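Local coordinates for phosphatidylinositol 4,5-bisphosphate-binding protein SLM1 (Saccharomyces cerevisiae, PDB 4A6H) that binds phosphatidylinositol 4,5-bisphosphate through its PH domain and acts with SLM2 as an effector of TORC2 and calcineurin signalling at the yeast plasma membrane, at residues 101-104 and 105-109; 108-111 and 112-116. All coordinates share one frame; numbering follows the deposited sequence.

Contact 1. Residues 101-104 and 105-109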
loop_
_atom_site.group_PDB
_atom_site.type_symbol
_atom_site.label_atom_id
_atom_site.label_comp_id
_atom_site.label_asym_id
_atom_site.label_seq_id
_atom_site.Cartn_x
_atom_site.Cartn_y
_atom_site.Cartn_z
ATOM N N ASP A 101 22.369 5.595 -6.975
ATOM C CA ASP A 101 23.344 5.419 -8.050
ATOM C C ASP A 101 23.418 6.600 -9.023
ATOM O O ASP A 101 24.456 6.845 -9.634
ATOM C CB ASP A 101 23.012 4.146 -8.828
ATOM C CG ASP A 101 22.174 3.167 -8.017
ATOM O OD1 ASP A 101 20.999 3.481 -7.712
ATOM O OD2 ASP A 101 22.692 2.082 -7.680
ATOM N N SER A 102 22.312 7.321 -9.164
ATOM C CA SER A 102 22.213 8.405 -10.134
ATOM C C SER A 102 21.155 9.401 -9.696
ATOM O O SER A 102 20.337 9.107 -8.826
ATOM C CB SER A 102 21.817 7.850 -11.501
ATOM O OG SER A 102 20.510 7.294 -11.454
ATOM N N TYR A 103 21.159 10.575 -10.317
ATOM C CA TYR A 103 20.130 11.574 -10.060
ATOM C C TYR A 103 18.751 10.983 -10.310
ATOM O O TYR A 103 17.841 11.154 -9.508
ATOM C CB TYR A 103 20.338 12.817 -10.943
ATOM C CG TYR A 103 19.244 13.845 -10.814
ATOM C CD1 TYR A 103 19.251 14.769 -9.776
ATOM C CD2 TYR A 103 18.193 13.895 -11.726
ATOM C CE1 TYR A 103 18.240 15.712 -9.649
ATOM C CE2 TYR A 103 17.181 14.826 -11.602
ATOM C CZ TYR A 103 17.207 15.732 -10.567
ATOM O OH TYR A 103 16.201 16.666 -10.454
ATOM N N GLU A 104 18.601 10.280 -11.432
ATOM C CA GLU A 104 17.299 9.741 -11.819
ATOM C C GLU A 104 16.792 8.708 -10.806
ATOM O O GLU A 104 15.612 8.704 -10.458
ATOM C CB GLU A 104 17.374 9.121 -13.220
ATOM C CG GLU A 104 18.127 9.976 -14.243
ATOM C CD GLU A 104 19.613 9.643 -14.314
ATOM O OE1 GLU A 104 19.963 8.607 -14.925
ATOM O OE2 GLU A 104 20.433 10.413 -13.767
ATOM N N SER A 105 17.685 7.840 -10.337
ATOM C CA SER A 105 17.303 6.842 -9.350
ATOM C C SER A 105 16.931 7.536 -8.050
ATOM O O SER A 105 15.948 7.177 -7.397
ATOM C CB SER A 105 18.440 5.856 -9.104
ATOM O OG SER A 105 18.096 4.947 -8.074
ATOM N N MET A 106 17.741 8.521 -7.670
ATOM C CA MET A 106 17.462 9.272 -6.458
ATOM C C MET A 106 16.075 9.897 -6.536
ATOM O O MET A 106 15.312 9.865 -5.566
ATOM C CB MET A 106 18.538 10.336 -6.220
ATOM C CG MET A 106 18.258 11.290 -5.059
ATOM S SD MET A 106 17.101 12.614 -5.456
ATOM C CE MET A 106 18.181 13.667 -6.416
ATOM N N MET A 107 15.728 10.459 -7.692
ATOM C CA MET A 107 14.442 11.126 -7.804
ATOM C C MET A 107 13.285 10.130 -7.765
ATOM O O MET A 107 12.214 10.445 -7.255
ATOM C CB MET A 107 14.373 12.001 -9.052
ATOM C CG MET A 107 15.176 13.303 -8.937
ATOM S SD MET A 107 14.687 14.350 -7.545
ATOM C CE MET A 107 13.025 14.832 -8.013
ATOM N N SER A 108 13.506 8.925 -8.271
ATOM C CA SER A 108 12.496 7.877 -8.123
ATOM C C SER A 108 12.240 7.558 -6.641
ATOM O O SER A 108 11.093 7.474 -6.205
ATOM C CB SER A 108 12.889 6.624 -8.899
ATOM O OG SER A 108 11.937 5.590 -8.707
ATOM N N TRP A 109 13.310 7.403 -5.864
ATOM C CA TRP A 109 13.165 7.191 -4.426
ATOM C C TRP A 109 12.485 8.390 -3.762
ATOM O O TRP A 109 11.560 8.227 -2.963
ATOM C CB TRP A 109 14.533 6.967 -3.783
ATOM C CG TRP A 109 15.069 5.578 -3.968
ATOM C CD1 TRP A 109 16.034 5.179 -4.848
ATOM C CD2 TRP A 109 14.647 4.401 -3.266
ATOM N NE1 TRP A 109 16.255 3.824 -4.722
ATOM C CE2 TRP A 109 15.427 3.327 -3.748
ATOM C CE3 TRP A 109 13.721 4.157 -2.244
ATOM C CZ2 TRP A 109 15.277 2.022 -3.267
ATOM C CZ3 TRP A 109 13.577 2.858 -1.770
ATOM C CH2 TRP A 109 14.353 1.815 -2.281
#
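Ser102 and Ser105 meet at the N-terminus of helix 103-116, where the OG of Ser102 accepts the backbone N-H of Ser105 at 3.1 Å (OG to N). This is an N-cap: the serine stands just before the first helical residue and supplies an acceptor to an amide of the first turn. A chi1 of 65° places Ser102 OG between its own backbone N and carbonyl carbon, turned toward that amide, and the bond is fairly straight at 162°. The same residue grips the helix twice, because its carbonyl O takes the N-H of Met106 at 2.9 Å (O to N) and so starts the i to i+4 ladder that Tyr103 and Glu104 carry on.

Next to the cap, Tyr103 meets Met107 one turn later, their side chains running alongside each other in the same direction. CG of Met107 lies over one face of the ring in a CH-pi contact, 3.8 Å from its centroid and displaced toward the rim near CZ. The bend at chi2 carries its sulfur onward, leaving SD in an oblique Met-aromatic approach, 4.8 Å from the same centroid. Met106 reaches the ring by its terminal methyl, CE lying 3.7 Å from Tyr103 CD1 at the end of a chain bent at both chi2 and chi3.

Outside this turn, Tyr103 rests on Lys65 and Asp77 of the neighbouring loops. Buried Met106 packs against Ala100, His62 of strand 57-62 and Phe80 of strand 79-84, seating the first turn of the helix against that side of the PH-domain sheet.

Contact 2. Residues 108-111 and 112-116; sequences SWFD and NLKIL
With chi1 at -85° and chi2 at -91°, Asn112 folds its carboxamide back along helix 103-116, the C-terminal helix of the PH fold, until ND2 reaches the carbonyl O of Ser108 one turn earlier. The bond is short and nearly straight, 2.8 Å from ND2 to O with an angle of 165° at the hydrogen, and the acceptor lies almost in the amide plane. That oxygen already receives the backbone N-H of Asn112 in the ordinary helical pattern. The two donors of one residue approach it from opposite faces of the carbonyl plane, so that the Ser108 oxygen is gripped twice, while the ND2 bond alone of the two holds the rotation of the carboxamide. The Asn112 side chain touches Ile7 and Leu29, and Phe4 of the third subunit packs on it.

Leu113 is the apolar counterpart on the sheet-facing side. Its CG and CD1 lie close to the carbonyl of Trp109, the CG to O distance being 3.4 Å, while the side chain packs among Leu29, Val59, Leu54 and Phe80. Phe110 points into the same region, with His62 meeting it edge-to-face; CD of Lys114 approaches its ring obliquely, 4.3 Å from CE2.

Asp111 and Lys114 run alongside each other on the partly exposed side. OD1 of Asp111 and NZ of Lys114 stay 4.1 Å apart, beyond a salt bridge, although their opposite charges would probably still attract. A water spans the interval: it donates to OD1 of Asp111 at 2.8 Å and accepts only weakly from NZ of Lys114, at 3.4 Å.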
loop_
_atom_site.group_PDB
_atom_site.type_symbol
_atom_site.label_atom_id
_atom_site.label_comp_id
_atom_site.label_asym_id
_atom_site.label_seq_id
_atom_site.Cartn_x
_atom_site.Cartn_y
_atom_site.Cartn_z
ATOM N N SER A 108 13.506 8.925 -8.271
ATOM C CA SER A 108 12.496 7.877 -8.123
ATOM C C SER A 108 12.240 7.558 -6.641
ATOM O O SER A 108 11.093 7.474 -6.205
ATOM C CB SER A 108 12.889 6.624 -8.899
ATOM O OG SER A 108 11.937 5.590 -8.707
ATOM N N TRP A 109 13.310 7.403 -5.864
ATOM C CA TRP A 109 13.165 7.191 -4.426
ATOM C C TRP A 109 12.485 8.390 -3.762
ATOM O O TRP A 109 11.560 8.227 -2.963
ATOM C CB TRP A 109 14.533 6.967 -3.783
ATOM C CG TRP A 109 15.069 5.578 -3.968
ATOM C CD1 TRP A 109 16.034 5.179 -4.848
ATOM C CD2 TRP A 109 14.647 4.401 -3.266
ATOM N NE1 TRP A 109 16.255 3.824 -4.722
ATOM C CE2 TRP A 109 15.427 3.327 -3.748
ATOM C CE3 TRP A 109 13.721 4.157 -2.244
ATOM C CZ2 TRP A 109 15.277 2.022 -3.267
ATOM C CZ3 TRP A 109 13.577 2.858 -1.770
ATOM C CH2 TRP A 109 14.353 1.815 -2.281
ATOM N N PHE A 110 12.962 9.592 -4.087
ATOM C CA PHE A 110 12.473 10.807 -3.460
ATOM C C PHE A 110 10.987 10.974 -3.719
ATOM O O PHE A 110 10.222 11.200 -2.791
ATOM C CB PHE A 110 13.240 12.031 -3.990
ATOM C CG PHE A 110 12.850 13.323 -3.324
ATOM C CD1 PHE A 110 13.498 13.748 -2.171
ATOM C CD2 PHE A 110 11.814 14.093 -3.830
ATOM C CE1 PHE A 110 13.130 14.935 -1.544
ATOM C CE2 PHE A 110 11.445 15.277 -3.211
ATOM C CZ PHE A 110 12.103 15.694 -2.063
ATOM N N ASP A 111 10.572 10.834 -4.973
ATOM C CA ASP A 111 9.157 11.062 -5.298
ATOM C C ASP A 111 8.235 9.967 -4.756
ATOM O O ASP A 111 7.126 10.255 -4.294
ATOM C CB ASP A 111 8.943 11.224 -6.798
ATOM C CG ASP A 111 9.542 12.496 -7.343
ATOM O OD1 ASP A 111 9.675 13.477 -6.583
ATOM O OD2 ASP A 111 9.883 12.503 -8.543
ATOM N N ASN A 112 8.695 8.714 -4.777
ATOM C CA ASN A 112 7.923 7.634 -4.182
ATOM C C ASN A 112 7.763 7.817 -2.671
ATOM O O ASN A 112 6.696 7.574 -2.123
ATOM C CB ASN A 112 8.529 6.269 -4.522
ATOM C CG ASN A 112 8.063 5.743 -5.866
ATOM O OD1 ASN A 112 7.059 5.037 -5.948
ATOM N ND2 ASN A 112 8.786 6.086 -6.927
ATOM N N LEU A 113 8.810 8.293 -2.000
ATOM C CA LEU A 113 8.712 8.552 -0.565
ATOM C C LEU A 113 7.801 9.737 -0.289
ATOM O O LEU A 113 6.986 9.699 0.637
ATOM C CB LEU A 113 10.096 8.826 0.024
ATOM C CG LEU A 113 10.884 7.542 0.272
ATOM C CD1 LEU A 113 12.387 7.814 0.366
ATOM C CD2 LEU A 113 10.399 6.828 1.535
ATOM N N LYS A 114 7.940 10.777 -1.105
ATOM C CA LYS A 114 7.172 12.002 -0.939
ATOM C C LYS A 114 5.674 11.733 -0.959
ATOM O O LYS A 114 4.948 12.249 -0.115
ATOM C CB LYS A 114 7.554 13.012 -2.017
ATOM C CG LYS A 114 6.809 14.333 -1.889
ATOM C CD LYS A 114 7.138 15.292 -3.033
ATOM C CE LYS A 114 6.592 14.780 -4.360
ATOM N NZ LYS A 114 6.524 15.876 -5.378
ATOM N N ILE A 115 5.207 10.911 -1.897
ATOM C CA ILE A 115 3.759 10.697 -1.986
ATOM C C ILE A 115 3.196 9.797 -0.899
ATOM O O ILE A 115 1.981 9.743 -0.712
ATOM C CB ILE A 115 3.276 10.271 -3.395
ATOM C CG1 ILE A 115 3.803 8.882 -3.758
ATOM C CG2 ILE A 115 3.661 11.312 -4.433
ATOM C CD1 ILE A 115 3.194 8.327 -5.019
ATOM N N LEU A 116 4.073 9.127 -0.148
ATOM C CA LEU A 116 3.649 8.287 0.969
ATOM C C LEU A 116 3.819 8.994 2.314
ATOM O O LEU A 116 3.451 8.442 3.356
ATOM C CB LEU A 116 4.441 6.967 0.973
ATOM C CG LEU A 116 4.123 6.013 -0.184
ATOM C CD1 LEU A 116 5.159 4.898 -0.270
ATOM C CD2 LEU A 116 2.747 5.423 -0.046
HETATM O O HOH W 1 9.642 16.228 -6.594
#

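Contacts 1 and 2 are successive portions of helix 103-116, their centres 10 Å apart, and they share Ser108 and Trp109. Contact 1 starts the helix at the surface, whereas contact 2 is buried between the sheet and other subunits. Lys8 joins the two at their overlap, bonding through NZ to Ser108 OG and making a cation-pi contact with Trp109. Phe80 and His62 likewise serve both, touching Met106 in the first and Phe110 in the second. Neither contact belongs to an inositol-4-phosphate pocket: bound ligand lies about 11 Å from the side chain of Met106 and about 9 Å from that of Trp109.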